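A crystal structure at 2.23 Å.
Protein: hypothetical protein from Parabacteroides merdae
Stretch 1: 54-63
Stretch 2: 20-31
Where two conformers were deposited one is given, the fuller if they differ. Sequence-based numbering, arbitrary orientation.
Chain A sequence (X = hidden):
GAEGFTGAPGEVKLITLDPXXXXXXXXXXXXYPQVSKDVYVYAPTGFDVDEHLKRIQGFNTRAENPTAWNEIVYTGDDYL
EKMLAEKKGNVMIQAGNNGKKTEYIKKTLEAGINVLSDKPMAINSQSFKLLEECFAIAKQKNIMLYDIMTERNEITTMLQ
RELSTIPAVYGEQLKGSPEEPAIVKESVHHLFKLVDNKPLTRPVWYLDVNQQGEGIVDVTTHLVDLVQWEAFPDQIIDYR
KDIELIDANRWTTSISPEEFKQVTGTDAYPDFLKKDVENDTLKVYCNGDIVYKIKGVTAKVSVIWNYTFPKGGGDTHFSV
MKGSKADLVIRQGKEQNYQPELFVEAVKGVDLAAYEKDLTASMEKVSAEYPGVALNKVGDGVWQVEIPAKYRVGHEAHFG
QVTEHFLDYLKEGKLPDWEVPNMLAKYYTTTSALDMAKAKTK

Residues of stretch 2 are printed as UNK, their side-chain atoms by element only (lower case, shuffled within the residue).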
# COMPACT_ATOMS: atom_id res chain seq x y z
N LYS A 54 17.97 -4.29 -14.61
CA LYS A 54 18.80 -3.08 -14.39
C LYS A 54 18.85 -2.66 -12.93
O LYS A 54 19.91 -2.33 -12.41
CB LYS A 54 18.27 -1.90 -15.19
CG LYS A 54 18.68 -1.87 -16.65
CD LYS A 54 18.69 -0.43 -17.16
CE LYS A 54 18.62 -0.35 -18.68
NZ LYS A 54 17.23 -0.55 -19.16
N ARG A 55 17.69 -2.67 -12.27
CA ARG A 55 17.61 -2.26 -10.87
C ARG A 55 18.42 -3.17 -9.98
O ARG A 55 19.16 -2.70 -9.12
CB ARG A 55 16.16 -2.24 -10.40
CG ARG A 55 15.33 -1.15 -11.04
CD ARG A 55 13.85 -1.37 -10.82
NE ARG A 55 13.08 -0.47 -11.68
CZ ARG A 55 12.05 -0.82 -12.45
NH1 ARG A 55 11.57 -2.07 -12.47
NH2 ARG A 55 11.47 0.11 -13.19
N ILE A 56 18.30 -4.48 -10.21
CA ILE A 56 19.07 -5.46 -9.44
C ILE A 56 20.57 -5.26 -9.61
O ILE A 56 21.33 -5.33 -8.65
CB ILE A 56 18.77 -6.91 -9.85
CG1 ILE A 56 17.28 -7.24 -9.68
CG2 ILE A 56 19.63 -7.87 -9.03
CD1 ILE A 56 16.74 -7.08 -8.27
N GLN A 57 21.00 -5.03 -10.85
CA GLN A 57 22.42 -4.88 -11.13
C GLN A 57 22.96 -3.57 -10.55
O GLN A 57 24.13 -3.50 -10.17
CB GLN A 57 22.69 -4.98 -12.64
CG GLN A 57 24.17 -5.04 -13.01
CD GLN A 57 24.88 -6.28 -12.47
OE1 GLN A 57 24.25 -7.23 -12.03
NE2 GLN A 57 26.21 -6.26 -12.52
N GLY A 58 22.11 -2.54 -10.49
CA GLY A 58 22.43 -1.31 -9.77
C GLY A 58 22.70 -1.56 -8.29
O GLY A 58 23.64 -0.99 -7.72
N PHE A 59 21.89 -2.41 -7.67
CA PHE A 59 22.15 -2.82 -6.29
C PHE A 59 23.49 -3.57 -6.16
O PHE A 59 24.21 -3.39 -5.19
CB PHE A 59 21.02 -3.71 -5.74
CG PHE A 59 19.64 -3.09 -5.81
CD1 PHE A 59 19.45 -1.70 -5.79
CD2 PHE A 59 18.51 -3.90 -5.84
CE1 PHE A 59 18.17 -1.16 -5.83
CE2 PHE A 59 17.24 -3.36 -5.88
CZ PHE A 59 17.07 -1.99 -5.87
N ASN A 60 23.82 -4.40 -7.15
CA ASN A 60 25.06 -5.18 -7.13
C ASN A 60 26.32 -4.35 -7.36
O ASN A 60 27.41 -4.78 -7.00
CB ASN A 60 25.04 -6.29 -8.21
CG ASN A 60 24.13 -7.46 -7.86
OD1 ASN A 60 23.55 -7.53 -6.78
ND2 ASN A 60 24.02 -8.39 -8.80
N THR A 61 26.18 -3.18 -7.97
CA THR A 61 27.34 -2.35 -8.36
C THR A 61 27.44 -1.05 -7.57
O THR A 61 28.28 -0.21 -7.87
CB THR A 61 27.27 -1.99 -9.85
OG1 THR A 61 25.99 -1.41 -10.14
CG2 THR A 61 27.46 -3.23 -10.71
N ARG A 62 26.58 -0.86 -6.56
CA ARG A 62 26.56 0.39 -5.80
C ARG A 62 27.74 0.44 -4.83
O ARG A 62 28.28 -0.59 -4.45
CB ARG A 62 25.24 0.55 -5.05
CG ARG A 62 25.17 -0.22 -3.74
CD ARG A 62 23.78 -0.19 -3.14
NE ARG A 62 23.67 -1.17 -2.06
CZ ARG A 62 22.57 -1.84 -1.72
NH1 ARG A 62 21.43 -1.63 -2.37
NH2 ARG A 62 22.61 -2.72 -0.73
N ALA A 63 28.08 1.66 -4.42
CA ALA A 63 29.29 1.91 -3.63
C ALA A 63 29.21 1.40 -2.19
O ALA A 63 30.17 0.82 -1.70
CB ALA A 63 29.62 3.39 -3.65
N UNK A 20 7.09 -5.96 -13.03
CA UNK A 20 6.76 -4.78 -13.84
C UNK A 20 6.67 -3.50 -13.05
O UNK A 20 6.19 -2.50 -13.56
N UNK A 21 7.14 -3.53 -11.80
CA UNK A 21 7.18 -2.36 -10.93
C UNK A 21 8.49 -2.40 -10.12
O UNK A 21 9.05 -3.47 -9.92
c UNK A 21 5.12 0.06 -9.58
c UNK A 21 5.76 -1.08 -9.25
n UNK A 21 6.27 -0.87 -7.99
c UNK A 21 5.96 -2.36 -10.00
c UNK A 21 5.96 0.34 -7.58
n UNK A 21 5.26 0.93 -8.53
N UNK A 22 8.96 -1.24 -9.66
CA UNK A 22 10.18 -1.10 -8.84
C UNK A 22 10.18 -1.99 -7.60
O UNK A 22 11.22 -2.47 -7.15
c UNK A 22 13.47 1.24 -5.61
c UNK A 22 12.71 0.13 -7.59
c UNK A 22 13.71 0.41 -6.68
c UNK A 22 12.21 1.80 -5.45
c UNK A 22 11.20 1.51 -6.36
c UNK A 22 11.43 0.66 -7.43
c UNK A 22 10.33 0.38 -8.43
N UNK A 23 9.00 -2.20 -7.02
CA UNK A 23 8.87 -2.99 -5.79
C UNK A 23 9.31 -4.45 -5.93
O UNK A 23 9.80 -5.04 -4.97
c UNK A 23 7.06 -1.59 -4.72
n UNK A 23 6.93 0.49 -4.04
c UNK A 23 5.71 -0.01 -3.97
n UNK A 23 5.76 -1.27 -4.37
c UNK A 23 7.45 -2.94 -5.23
c UNK A 23 7.79 -0.47 -4.51
N UNK A 24 9.18 -5.01 -7.13
CA UNK A 24 9.75 -6.33 -7.40
C UNK A 24 11.25 -6.34 -7.08
O UNK A 24 11.77 -7.31 -6.53
c UNK A 24 9.52 -6.72 -8.85
N UNK A 25 11.95 -5.26 -7.43
CA UNK A 25 13.38 -5.15 -7.14
C UNK A 25 13.65 -4.71 -5.71
O UNK A 25 14.60 -5.15 -5.09
c UNK A 25 14.05 -4.20 -8.12
N UNK A 26 12.79 -3.84 -5.17
CA UNK A 26 13.02 -3.27 -3.84
C UNK A 26 13.15 -4.35 -2.77
O UNK A 26 13.84 -4.15 -1.78
c UNK A 26 11.89 -2.30 -3.48
c UNK A 26 13.45 -0.67 -2.35
c UNK A 26 10.97 -0.32 -2.26
c UNK A 26 12.09 -1.36 -2.29
N UNK A 27 12.49 -5.48 -2.98
CA UNK A 27 12.64 -6.63 -2.09
C UNK A 27 14.10 -7.03 -1.93
O UNK A 27 14.52 -7.48 -0.86
c UNK A 27 11.83 -7.85 -2.61
c UNK A 27 12.18 -9.12 -1.84
c UNK A 27 10.33 -7.57 -2.52
N UNK A 28 14.87 -6.87 -3.01
CA UNK A 28 16.27 -7.27 -3.05
C UNK A 28 17.25 -6.10 -2.84
O UNK A 28 18.45 -6.25 -3.05
n UNK A 28 15.11 -10.11 -6.76
c UNK A 28 16.13 -9.84 -5.96
o UNK A 28 17.31 -10.06 -6.29
c UNK A 28 15.80 -9.22 -4.62
c UNK A 28 16.56 -7.93 -4.40
N UNK A 29 16.72 -4.95 -2.43
CA UNK A 29 17.54 -3.77 -2.13
C UNK A 29 18.63 -4.06 -1.09
O UNK A 29 19.70 -3.46 -1.13
c UNK A 29 16.64 -2.63 -1.64
n UNK A 29 17.71 1.91 -3.27
c UNK A 29 17.34 -1.31 -1.30
c UNK A 29 18.00 0.95 -2.17
c UNK A 29 17.58 -0.46 -2.54
N UNK A 30 18.34 -4.96 -0.15
CA UNK A 30 19.33 -5.34 0.86
C UNK A 30 19.48 -6.85 0.96
O UNK A 30 18.57 -7.60 0.61
c UNK A 30 19.01 -4.74 2.26
c UNK A 30 17.90 -5.51 2.94
c UNK A 30 18.63 -3.27 2.15
N UNK A 31 20.63 -7.27 1.47
CA UNK A 31 21.02 -8.68 1.49
C UNK A 31 20.64 -9.37 2.80
O UNK A 31 21.47 -9.52 3.69
c UNK A 31 22.53 -8.80 1.26
o UNK A 31 22.93 -8.01 0.16
O HOH W 1 11.70 -4.29 -10.49
O HOH W 2 20.83 0.92 -4.11

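Position 20 has no side-chain atoms and makes no contact with stretch 1: Gly20. Position 21 carries one carbon and then a five-membered ring of three carbons and two nitrogens, the imidazole of His21. Its CB points away from stretch 1, and its ND1 accepts from the backbone N of residue 23 at 3.2 Å, capping the helix that follows.

Position 22 has one carbon leading to a six-carbon ring with no further atom: Phe22. The ring edge meets Arg55, with Phe22 CD1 3.7 Å from Arg55 CD, and Phe22 CE1 lies 4.2 Å from Phe59 CZ. Position 23 is again one carbon plus a ring of three carbons and two nitrogens, His23; it points away, and both ring nitrogens are hydrogen-bonded elsewhere in the structure.

Positions 24 and 25 each show a single carbon, hence Ala24 and Ala25. Ala24 points sideways and touches nothing opposite. Ala25 points toward stretch 1, its CB 3.7 Å from Arg55 CB, 3.9 Å from Ile56 CD1 and 4.0 Å from Phe59 CE2. A side chain this short lets the backbones come close, with Ala25 CA 6.1 Å from Ile56 CA.

Position 26 has four carbons forked at the second, Leu26, and position 27 one carbon bearing two, Val27; both point away. Position 28 has three carbons, the third bearing one oxygen and one nitrogen. This pattern fits Gln28, whose side chain approaches Ile56 CD1; its backbone O lies 3.6 Å from Phe59 CD2.

Position 29 is a row of four carbons ending in nitrogen, Lys29. Its CD sits 3.4 Å from Phe59 CE1, while its CA stands over the ring face, 4.0 Å from the Phe59 centroid and 20° off the normal, a CH-pi contact. Position 30, one carbon bearing two, is Val30; position 31, one carbon and one oxygen, is Ser31. Neither side chain comes within 4.5 Å of stretch 1.

The contact buries 487 Å² in total, and the two helix axes cross at -34° with a closest approach of 9.5 Å. Phe59 is its centre: Lys29 CA covers one face, and Ala25 O lies near the ring plane, 3.3 Å from Phe59 CE2. Polar links flank this apolar middle. Arg62 grips one carbonyl with two donors, NH1 at 2.8 Å and NH2 at 3.0 Å from Lys29 O, while a water bridges Arg55 NH1 (3.0 Å) and His21 O (2.8 Å).

Stretch 2 (20-31) GHFHAALVQKVS
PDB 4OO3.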